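Uncharacterized protein (Staphylococcus aureus subsp. aureus, PDB 3H04) is of unknown function but belongs to the alpha/beta-hydrolase clan and is probably a serine hydrolase related to feruloyl esterases. Local coordinates at residues Lys22-Pro27 against Ile55-Tyr60; Ser49-Asp54 against Glu257-Tyr262; Ser74-Ile79 against Ile189-Tyr194. All blocks are in the same frame, centred on the assembly; numbering follows the deposited sequence.

How the contacts relate
Contacts 1 and 2 lie on the same side of the chain's centre, with their own centres about 14 Å apart, and share helix 50-56. Contact 1 uses the end of that helix and is partly open to solvent; backbone hydrogen bonds carry it. Contact 2 uses the start of the helix and is buried; two stacked tyrosines carry it. The two touch through the salt bridge Lys24-Asp54 and the packing of Ile55 on Ile259. Contact 3 is on the opposite side of the chain's centre, its centre about 35 Å from that of contact 1 and 32 Å from that of contact 2. It is partly buried and mixes one backbone bond with aliphatic packing and a water bridge.

Contact 1 of 3, residues Lys22-Pro27 against Ile55-Tyr60; sequences KAKNQP and ILTEHY
Asn25 overlaps the imidazole of His59, its CB 3.6 Å from His59 CD2. The amide and the ring cross obliquely, their planes about 50° apart. With CG anti to its carbonyl carbon (chi1 -67°), the His59 ring comes back toward Asn25 although its CB points away. The backbone O of Asn25 lies at the ring edge, in the ring plane. Two backbone hydrogen bonds join the segments. Lys24 N donates to Thr57 O at 2.7 Å, almost along the C=O axis. Asn25 N donates to Glu58 O at 3.0 Å, in the carbonyl plane. Successive N-H groups thus meet successive carbonyls.

In the alpha/beta-hydrolase fold the loop from strand 15-21 to strand 30-35 passes the turn that links helix 50-56 to strand 60-65, the strand between those two in the sheet. Thr57 is the first residue to leave helical geometry there, and its carbonyl is turned to the loop. The same Thr57 O also receives a CA-H contact from Ala23 CA at 3.1 Å. The Ala23 methyl packs on the backbone, with CB 3.7 Å from His59 C. Lys24 crosses Thr57 obliquely; the Lys24 bends at chi3 and chi4 bring CE to 3.8 Å from Thr57 OG1 and NZ to a salt bridge with Asp54. Thr57 OG1, placed between its own backbone N and carbonyl carbon (chi1 63°), hydrogen-bonds back to the Ile53 carbonyl.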
loop_
_atom_site.group_PDB
_atom_site.type_symbol
_atom_site.label_atom_id
_atom_site.label_comp_id
_atom_site.label_asym_id
_atom_site.label_seq_id
_atom_site.Cartn_x
_atom_site.Cartn_y
_atom_site.Cartn_z
ATOM N N LYS A 22 -7.083 1.115 -18.800
ATOM C CA LYS A 22 -7.495 -0.137 -19.451
ATOM C C LYS A 22 -6.344 -0.963 -20.007
ATOM O O LYS A 22 -5.328 -0.415 -20.450
ATOM C CB LYS A 22 -8.467 0.138 -20.612
ATOM C CG LYS A 22 -9.774 0.812 -20.237
ATOM C CD LYS A 22 -10.650 -0.013 -19.270
ATOM C CE LYS A 22 -11.504 -1.065 -19.964
ATOM N NZ LYS A 22 -10.831 -2.407 -19.890
ATOM N N ALA A 23 -6.519 -2.287 -19.978
ATOM C CA ALA A 23 -5.588 -3.224 -20.637
ATOM C C ALA A 23 -5.394 -2.844 -22.106
ATOM O O ALA A 23 -6.369 -2.629 -22.791
ATOM C CB ALA A 23 -6.110 -4.630 -20.536
ATOM N N LYS A 24 -4.135 -2.789 -22.560
ATOM C CA LYS A 24 -3.773 -2.434 -23.938
ATOM C C LYS A 24 -4.290 -3.412 -24.974
ATOM O O LYS A 24 -4.745 -3.015 -26.039
ATOM C CB LYS A 24 -2.242 -2.359 -24.102
ATOM C CG LYS A 24 -1.596 -1.042 -23.669
ATOM C CD LYS A 24 -0.049 -1.146 -23.656
ATOM C CE LYS A 24 0.570 -0.433 -22.448
ATOM N NZ LYS A 24 0.324 1.057 -22.414
ATOM N N ASN A 25 -4.172 -4.694 -24.676
ATOM C CA ASN A 25 -4.621 -5.724 -25.593
ATOM C C ASN A 25 -5.808 -6.386 -24.943
ATOM O O ASN A 25 -5.709 -6.939 -23.849
ATOM C CB ASN A 25 -3.482 -6.704 -25.892
ATOM C CG ASN A 25 -2.160 -5.987 -26.118
ATOM O OD1 ASN A 25 -1.335 -5.882 -25.208
ATOM N ND2 ASN A 25 -1.984 -5.433 -27.316
ATOM N N GLN A 26 -6.943 -6.275 -25.625
ATOM C CA GLN A 26 -8.261 -6.547 -25.056
ATOM C C GLN A 26 -8.713 -7.942 -25.494
ATOM O O GLN A 26 -8.418 -8.355 -26.618
ATOM C CB GLN A 26 -9.232 -5.469 -25.558
ATOM C CG GLN A 26 -10.435 -5.140 -24.662
ATOM C CD GLN A 26 -10.087 -4.579 -23.301
ATOM O OE1 GLN A 26 -9.013 -3.987 -23.080
ATOM N NE2 GLN A 26 -11.012 -4.750 -22.361
ATOM N N PRO A 27 -9.448 -8.666 -24.625
ATOM C CA PRO A 27 -9.972 -8.253 -23.330
ATOM C C PRO A 27 -8.991 -8.469 -22.170
ATOM O O PRO A 27 -8.014 -9.214 -22.295
ATOM C CB PRO A 27 -11.213 -9.136 -23.148
ATOM C CG PRO A 27 -11.148 -10.181 -24.252
ATOM C CD PRO A 27 -9.805 -10.064 -24.901
ATOM N N ILE A 55 3.979 -2.008 -18.370
ATOM C CA ILE A 55 4.115 -3.455 -18.115
ATOM C C ILE A 55 2.825 -4.099 -17.541
ATOM O O ILE A 55 2.383 -5.166 -18.002
ATOM C CB ILE A 55 5.361 -3.712 -17.225
ATOM C CG1 ILE A 55 6.638 -3.413 -18.042
ATOM C CG2 ILE A 55 5.398 -5.173 -16.634
ATOM C CD1 ILE A 55 7.838 -3.105 -17.189
ATOM N N LEU A 56 2.224 -3.441 -16.545
ATOM C CA LEU A 56 1.119 -4.006 -15.809
ATOM C C LEU A 56 -0.135 -4.013 -16.710
ATOM O O LEU A 56 -0.900 -4.971 -16.673
ATOM C CB LEU A 56 0.879 -3.232 -14.500
ATOM C CG LEU A 56 1.944 -3.308 -13.371
ATOM C CD1 LEU A 56 1.567 -2.405 -12.190
ATOM C CD2 LEU A 56 2.135 -4.741 -12.915
ATOM N N THR A 57 -0.320 -2.994 -17.544
ATOM C CA THR A 57 -1.587 -2.849 -18.277
ATOM C C THR A 57 -1.589 -3.460 -19.678
ATOM O O THR A 57 -2.540 -3.278 -20.427
ATOM C CB THR A 57 -2.039 -1.381 -18.349
ATOM O OG1 THR A 57 -1.080 -0.595 -19.070
ATOM C CG2 THR A 57 -2.218 -0.816 -16.925
ATOM N N GLU A 58 -0.540 -4.192 -20.040
ATOM C CA GLU A 58 -0.542 -4.885 -21.319
ATOM C C GLU A 58 -1.770 -5.752 -21.436
ATOM O O GLU A 58 -2.447 -5.751 -22.466
ATOM C CB GLU A 58 0.679 -5.774 -21.467
ATOM C CG GLU A 58 1.983 -5.020 -21.668
ATOM C CD GLU A 58 3.114 -5.930 -22.146
ATOM O OE1 GLU A 58 2.867 -6.841 -22.975
ATOM O OE2 GLU A 58 4.255 -5.722 -21.666
ATOM N N HIS A 59 -2.039 -6.509 -20.373
ATOM C CA HIS A 59 -3.152 -7.454 -20.354
ATOM C C HIS A 59 -4.071 -7.351 -19.138
ATOM O O HIS A 59 -5.081 -8.054 -19.079
ATOM C CB HIS A 59 -2.613 -8.864 -20.545
ATOM C CG HIS A 59 -2.021 -9.089 -21.905
ATOM N ND1 HIS A 59 -0.740 -9.565 -22.097
ATOM C CD2 HIS A 59 -2.528 -8.859 -23.143
ATOM C CE1 HIS A 59 -0.492 -9.643 -23.396
ATOM N NE2 HIS A 59 -1.560 -9.213 -24.053
ATOM N N TYR A 60 -3.745 -6.451 -18.204
ATOM C CA TYR A 60 -4.529 -6.238 -16.994
ATOM C C TYR A 60 -5.043 -4.800 -16.935
ATOM O O TYR A 60 -4.391 -3.874 -17.429
ATOM C CB TYR A 60 -3.686 -6.581 -15.749
ATOM C CG TYR A 60 -3.321 -8.044 -15.733
ATOM C CD1 TYR A 60 -4.190 -8.999 -15.203
ATOM C CD2 TYR A 60 -2.158 -8.492 -16.319
ATOM C CE1 TYR A 60 -3.888 -10.352 -15.232
ATOM C CE2 TYR A 60 -1.845 -9.814 -16.333
ATOM C CZ TYR A 60 -2.713 -10.754 -15.800
ATOM O OH TYR A 60 -2.387 -12.101 -15.862
#

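Contact 2 of 3, residues Ser49-Asp54 against Glu257-Tyr262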
loop_
_atom_site.group_PDB
_atom_site.type_symbol
_atom_site.label_atom_id
_atom_site.label_comp_id
_atom_site.label_asym_id
_atom_site.label_seq_id
_atom_site.Cartn_x
_atom_site.Cartn_y
_atom_site.Cartn_z
ATOM N N SER A 49 5.514 4.991 -11.923
ATOM C CA SER A 49 6.124 5.394 -13.222
ATOM C C SER A 49 5.315 4.862 -14.400
ATOM O O SER A 49 4.843 3.721 -14.384
ATOM C CB SER A 49 7.576 4.927 -13.404
ATOM O OG SER A 49 8.319 5.036 -12.179
ATOM N N PRO A 50 5.206 5.672 -15.462
ATOM C CA PRO A 50 4.583 5.238 -16.718
ATOM C C PRO A 50 5.099 3.885 -17.201
ATOM O O PRO A 50 4.333 3.071 -17.755
ATOM C CB PRO A 50 5.018 6.337 -17.711
ATOM C CG PRO A 50 5.225 7.536 -16.855
ATOM C CD PRO A 50 5.759 7.037 -15.555
ATOM N N GLN A 51 6.391 3.650 -17.012
ATOM C CA GLN A 51 7.007 2.393 -17.469
ATOM C C GLN A 51 6.415 1.177 -16.747
ATOM O O GLN A 51 6.209 0.125 -17.371
ATOM C CB GLN A 51 8.542 2.428 -17.303
ATOM C CG GLN A 51 9.179 3.365 -18.293
ATOM C CD GLN A 51 10.562 3.809 -17.885
ATOM O OE1 GLN A 51 10.769 4.983 -17.586
ATOM N NE2 GLN A 51 11.514 2.881 -17.866
ATOM N N TYR A 52 6.114 1.335 -15.453
ATOM C CA TYR A 52 5.518 0.238 -14.678
ATOM C C TYR A 52 4.088 0.036 -15.116
ATOM O O TYR A 52 3.614 -1.112 -15.247
ATOM C CB TYR A 52 5.543 0.550 -13.205
ATOM C CG TYR A 52 6.915 0.787 -12.656
ATOM C CD1 TYR A 52 8.053 0.307 -13.294
ATOM C CD2 TYR A 52 7.080 1.492 -11.479
ATOM C CE1 TYR A 52 9.324 0.556 -12.771
ATOM C CE2 TYR A 52 8.330 1.751 -10.970
ATOM C CZ TYR A 52 9.443 1.292 -11.626
ATOM O OH TYR A 52 10.688 1.538 -11.085
ATOM N N ILE A 53 3.398 1.154 -15.360
ATOM C CA ILE A 53 2.037 1.070 -15.843
ATOM C C ILE A 53 1.969 0.346 -17.185
ATOM O O ILE A 53 1.049 -0.449 -17.430
ATOM C CB ILE A 53 1.382 2.444 -15.969
ATOM C CG1 ILE A 53 1.216 3.077 -14.583
ATOM C CG2 ILE A 53 0.005 2.291 -16.608
ATOM C CD1 ILE A 53 0.750 4.519 -14.589
ATOM N N ASP A 54 2.904 0.642 -18.086
ATOM C CA ASP A 54 2.914 -0.063 -19.377
ATOM C C ASP A 54 3.085 -1.573 -19.243
ATOM O O ASP A 54 2.401 -2.339 -19.917
ATOM C CB ASP A 54 3.982 0.498 -20.305
ATOM C CG ASP A 54 3.624 1.874 -20.826
ATOM O OD1 ASP A 54 2.433 2.235 -20.776
ATOM O OD2 ASP A 54 4.521 2.600 -21.279
ATOM N N GLU A 257 16.758 -3.385 -12.991
ATOM C CA GLU A 257 16.383 -4.354 -11.956
ATOM C C GLU A 257 14.915 -4.208 -11.550
ATOM O O GLU A 257 14.239 -5.190 -11.311
ATOM C CB GLU A 257 17.265 -4.195 -10.719
ATOM C CG GLU A 257 18.694 -4.638 -10.969
ATOM C CD GLU A 257 19.473 -4.938 -9.690
ATOM O OE1 GLU A 257 18.850 -5.044 -8.590
ATOM O OE2 GLU A 257 20.709 -5.095 -9.809
ATOM N N ALA A 258 14.441 -2.969 -11.475
ATOM C CA ALA A 258 13.041 -2.734 -11.146
ATOM C C ALA A 258 12.096 -3.222 -12.239
ATOM O O ALA A 258 11.089 -3.846 -11.938
ATOM C CB ALA A 258 12.784 -1.270 -10.818
ATOM N N ILE A 259 12.462 -3.007 -13.486
ATOM C CA ILE A 259 11.650 -3.464 -14.609
ATOM C C ILE A 259 11.558 -4.992 -14.558
ATOM O O ILE A 259 10.495 -5.571 -14.758
ATOM C CB ILE A 259 12.263 -3.003 -15.991
ATOM C CG1 ILE A 259 12.069 -1.495 -16.180
ATOM C CG2 ILE A 259 11.690 -3.774 -17.145
ATOM C CD1 ILE A 259 10.649 -1.014 -16.040
ATOM N N THR A 260 12.677 -5.638 -14.272
ATOM C CA THR A 260 12.682 -7.095 -14.219
ATOM C C THR A 260 11.714 -7.670 -13.200
ATOM O O THR A 260 11.021 -8.651 -13.475
ATOM C CB THR A 260 14.113 -7.606 -13.977
ATOM O OG1 THR A 260 14.841 -7.325 -15.156
ATOM C CG2 THR A 260 14.155 -9.085 -13.679
ATOM N N ILE A 261 11.696 -7.066 -12.026
ATOM C CA ILE A 261 10.752 -7.422 -10.971
ATOM C C ILE A 261 9.282 -7.177 -11.383
ATOM O O ILE A 261 8.444 -8.019 -11.146
ATOM C CB ILE A 261 11.129 -6.712 -9.635
ATOM C CG1 ILE A 261 12.463 -7.352 -9.137
ATOM C CG2 ILE A 261 9.969 -6.850 -8.570
ATOM C CD1 ILE A 261 13.106 -6.718 -7.894
ATOM N N TYR A 262 8.994 -6.060 -12.025
ATOM C CA TYR A 262 7.653 -5.802 -12.579
ATOM C C TYR A 262 7.239 -6.837 -13.621
ATOM O O TYR A 262 6.086 -7.244 -13.645
ATOM C CB TYR A 262 7.495 -4.356 -13.155
ATOM C CG TYR A 262 7.151 -3.339 -12.088
ATOM C CD1 TYR A 262 8.147 -2.665 -11.381
ATOM C CD2 TYR A 262 5.831 -3.098 -11.735
ATOM C CE1 TYR A 262 7.818 -1.761 -10.358
ATOM C CE2 TYR A 262 5.476 -2.190 -10.713
ATOM C CZ TYR A 262 6.494 -1.524 -10.022
ATOM O OH TYR A 262 6.195 -0.644 -9.017
#
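The ring of Tyr52 is the main bump of this contact, and the hollow it fills is lined by Ala258, Ile259 and Tyr262. The two tyrosine rings form an offset stack. Their centroids are 3.9 Å apart and their planes only 11° from parallel. CE1 of Tyr262 sits over the centre of the Tyr52 ring, while Ser49 CB covers the rim of the other face. The side chains cross at about a right angle. Tyr52 CB lies over the Tyr262 face in a CH-pi contact. Ile259 reaches in with CD1, which meets the ring edge of Tyr52 in plane, 3.9 Å from CE1. At the tip, Tyr52 OH touches the methyl of Ala258 (OH to CB 3.5 Å). Gln51 CB rests on Ile259 CD1 at the margin. Both phenol oxygens are satisfied by Asp251: Tyr52 OH hydrogen-bonds to the Asp251 backbone O, and Tyr262 OH to Asp251 OD2.

The helix segments cross at -26° and approach to 10.2 Å between axes, with the two rings and Ile259 CD1 between them. Tyr262 also touches Phe101 and Arg103 of strand 98-103 and meets Phe125 edge-to-face, so helices 50-56 and 256-273 pack together against the central sheet.

Contact 3 of 3, residues Ser74-Ile79 against Ile189-Tyr194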
loop_
_atom_site.group_PDB
_atom_site.type_symbol
_atom_site.label_atom_id
_atom_site.label_comp_id
_atom_site.label_asym_id
_atom_site.label_seq_id
_atom_site.Cartn_x
_atom_site.Cartn_y
_atom_site.Cartn_z
ATOM N N SER A 74 -8.549 8.792 11.039
ATOM C CA SER A 74 -7.874 7.676 11.685
ATOM C C SER A 74 -7.688 6.474 10.721
ATOM O O SER A 74 -8.239 6.426 9.620
ATOM C CB SER A 74 -8.687 7.196 12.896
ATOM O OG SER A 74 -9.777 6.384 12.447
ATOM N N LEU A 75 -6.928 5.480 11.160
ATOM C CA LEU A 75 -6.781 4.260 10.379
ATOM C C LEU A 75 -8.126 3.521 10.187
ATOM O O LEU A 75 -8.309 2.845 9.182
ATOM C CB LEU A 75 -5.761 3.307 11.015
ATOM C CG LEU A 75 -5.513 1.950 10.355
ATOM C CD1 LEU A 75 -4.978 2.090 8.906
ATOM C CD2 LEU A 75 -4.526 1.105 11.148
ATOM N N ASP A 76 -9.079 3.663 11.121
ATOM C CA ASP A 76 -10.385 3.038 10.931
ATOM C C ASP A 76 -11.068 3.650 9.709
ATOM O O ASP A 76 -11.682 2.938 8.921
ATOM C CB ASP A 76 -11.320 3.176 12.153
ATOM C CG ASP A 76 -10.960 2.222 13.296
ATOM O OD1 ASP A 76 -10.502 1.081 13.065
ATOM O OD2 ASP A 76 -11.145 2.649 14.450
ATOM N N CYS A 77 -10.962 4.966 9.575
ATOM C CA CYS A 77 -11.447 5.654 8.391
ATOM C C CYS A 77 -10.720 5.233 7.084
ATOM O O CYS A 77 -11.378 5.069 6.068
ATOM C CB CYS A 77 -11.361 7.133 8.617
ATOM S SG CYS A 77 -12.069 8.149 7.302
ATOM N N ILE A 78 -9.378 5.090 7.124
ATOM C CA ILE A 78 -8.618 4.627 5.989
ATOM C C ILE A 78 -9.146 3.263 5.485
ATOM O O ILE A 78 -9.422 3.079 4.296
ATOM C CB ILE A 78 -7.103 4.557 6.320
ATOM C CG1 ILE A 78 -6.550 5.994 6.523
ATOM C CG2 ILE A 78 -6.324 3.701 5.188
ATOM C CD1 ILE A 78 -5.033 6.062 6.755
ATOM N N ILE A 79 -9.309 2.327 6.411
ATOM C CA ILE A 79 -9.770 0.993 6.085
ATOM C C ILE A 79 -11.176 1.060 5.508
ATOM O O ILE A 79 -11.490 0.385 4.516
ATOM C CB ILE A 79 -9.692 0.074 7.297
ATOM C CG1 ILE A 79 -8.190 -0.112 7.658
ATOM C CG2 ILE A 79 -10.390 -1.284 7.024
ATOM C CD1 ILE A 79 -7.964 -0.853 8.971
ATOM N N ILE A 189 -1.885 7.042 14.050
ATOM C CA ILE A 189 -2.898 6.099 13.522
ATOM C C ILE A 189 -4.264 6.291 14.216
ATOM O O ILE A 189 -5.301 6.149 13.588
ATOM C CB ILE A 189 -2.352 4.653 13.616
ATOM C CG1 ILE A 189 -1.526 4.351 12.366
ATOM C CG2 ILE A 189 -3.458 3.613 13.857
ATOM C CD1 ILE A 189 -0.479 3.304 12.586
ATOM N N ASN A 190 -4.220 6.686 15.490
ATOM C CA ASN A 190 -5.352 7.255 16.225
ATOM C C ASN A 190 -6.510 6.242 16.303
ATOM O O ASN A 190 -7.619 6.526 15.881
ATOM C CB ASN A 190 -5.808 8.585 15.605
ATOM C CG ASN A 190 -6.750 9.362 16.509
ATOM O OD1 ASN A 190 -6.775 9.145 17.723
ATOM N ND2 ASN A 190 -7.549 10.258 15.919
ATOM N N ILE A 191 -6.209 5.039 16.769
ATOM C CA ILE A 191 -7.255 4.034 16.965
ATOM C C ILE A 191 -7.234 3.578 18.392
ATOM O O ILE A 191 -6.268 3.843 19.095
ATOM C CB ILE A 191 -7.155 2.828 15.997
ATOM C CG1 ILE A 191 -5.800 2.100 16.133
ATOM C CG2 ILE A 191 -7.573 3.277 14.634
ATOM C CD1 ILE A 191 -5.501 1.137 15.053
ATOM N N ALA A 192 -8.309 2.889 18.805
ATOM C CA ALA A 192 -8.544 2.591 20.205
ATOM C C ALA A 192 -7.501 1.602 20.659
ATOM O O ALA A 192 -6.982 1.710 21.752
ATOM C CB ALA A 192 -9.966 2.004 20.437
ATOM N N ASP A 193 -7.218 0.615 19.827
ATOM C CA ASP A 193 -6.296 -0.445 20.214
ATOM C C ASP A 193 -5.585 -1.014 19.005
ATOM O O ASP A 193 -6.126 -1.852 18.273
ATOM C CB ASP A 193 -7.019 -1.562 20.939
ATOM C CG ASP A 193 -6.049 -2.587 21.518
ATOM O OD1 ASP A 193 -4.795 -2.458 21.304
ATOM O OD2 ASP A 193 -6.536 -3.504 22.194
ATOM N N TYR A 194 -4.369 -0.547 18.804
ATOM C CA TYR A 194 -3.556 -0.971 17.650
ATOM C C TYR A 194 -3.144 -2.432 17.725
ATOM O O TYR A 194 -2.623 -2.963 16.732
ATOM C CB TYR A 194 -2.303 -0.100 17.545
ATOM C CG TYR A 194 -1.313 -0.368 18.657
ATOM C CD1 TYR A 194 -0.270 -1.269 18.478
ATOM C CD2 TYR A 194 -1.430 0.250 19.898
ATOM C CE1 TYR A 194 0.616 -1.547 19.491
ATOM C CE2 TYR A 194 -0.532 -0.023 20.926
ATOM C CZ TYR A 194 0.495 -0.918 20.705
ATOM O OH TYR A 194 1.395 -1.205 21.727
HETATM O O HOH W 1 -10.711 2.800 17.109
#
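Leu75 holds its CG anti to the backbone N (chi1 178°), which lays its side chain alongside that of Ile189. The two point the same way, with Leu75 CB 3.7 Å from Ile189 CG2. Leu75 CD2 goes on to Ile191 CD1 at 4.0 Å, crossing that side chain obliquely. Ile191 takes the crowded conformation, CG1 between its own backbone N and carbonyl carbon (chi1 59°). This sends CD1 toward Leu75 and sets the other branch, CG2, against the carboxylate of Asp76, 3.6 Å from OD2.

The carboxylate has polar partners besides. A water donates to Asp76 OD2 at 2.7 Å and accepts from Ala192 N, bridging the segments. Asp76 OD1 forms a salt bridge with Lys198 and a hydrogen bond with Tyr199, which would be expected to stabilise the ionised form.

Ser74 also has OG in the crowded position (chi1 79°). From there OG turns back over the helix start and accepts weak bonds from the N-H groups of Asp76 and Cys77. Ser74 CB lies 3.2 Å from Asn190 O. Leu75 N donates to Ile189 O at 3.0 Å with a nearly straight N-H.

Asn190 has positive phi as the chain leaves helix 185-189, and the carbonyl just before it takes this bond. The arrangement is a serine N-cap on helix 75-91, docked on the insert that follows strand 121-125 of the alpha/beta-hydrolase fold.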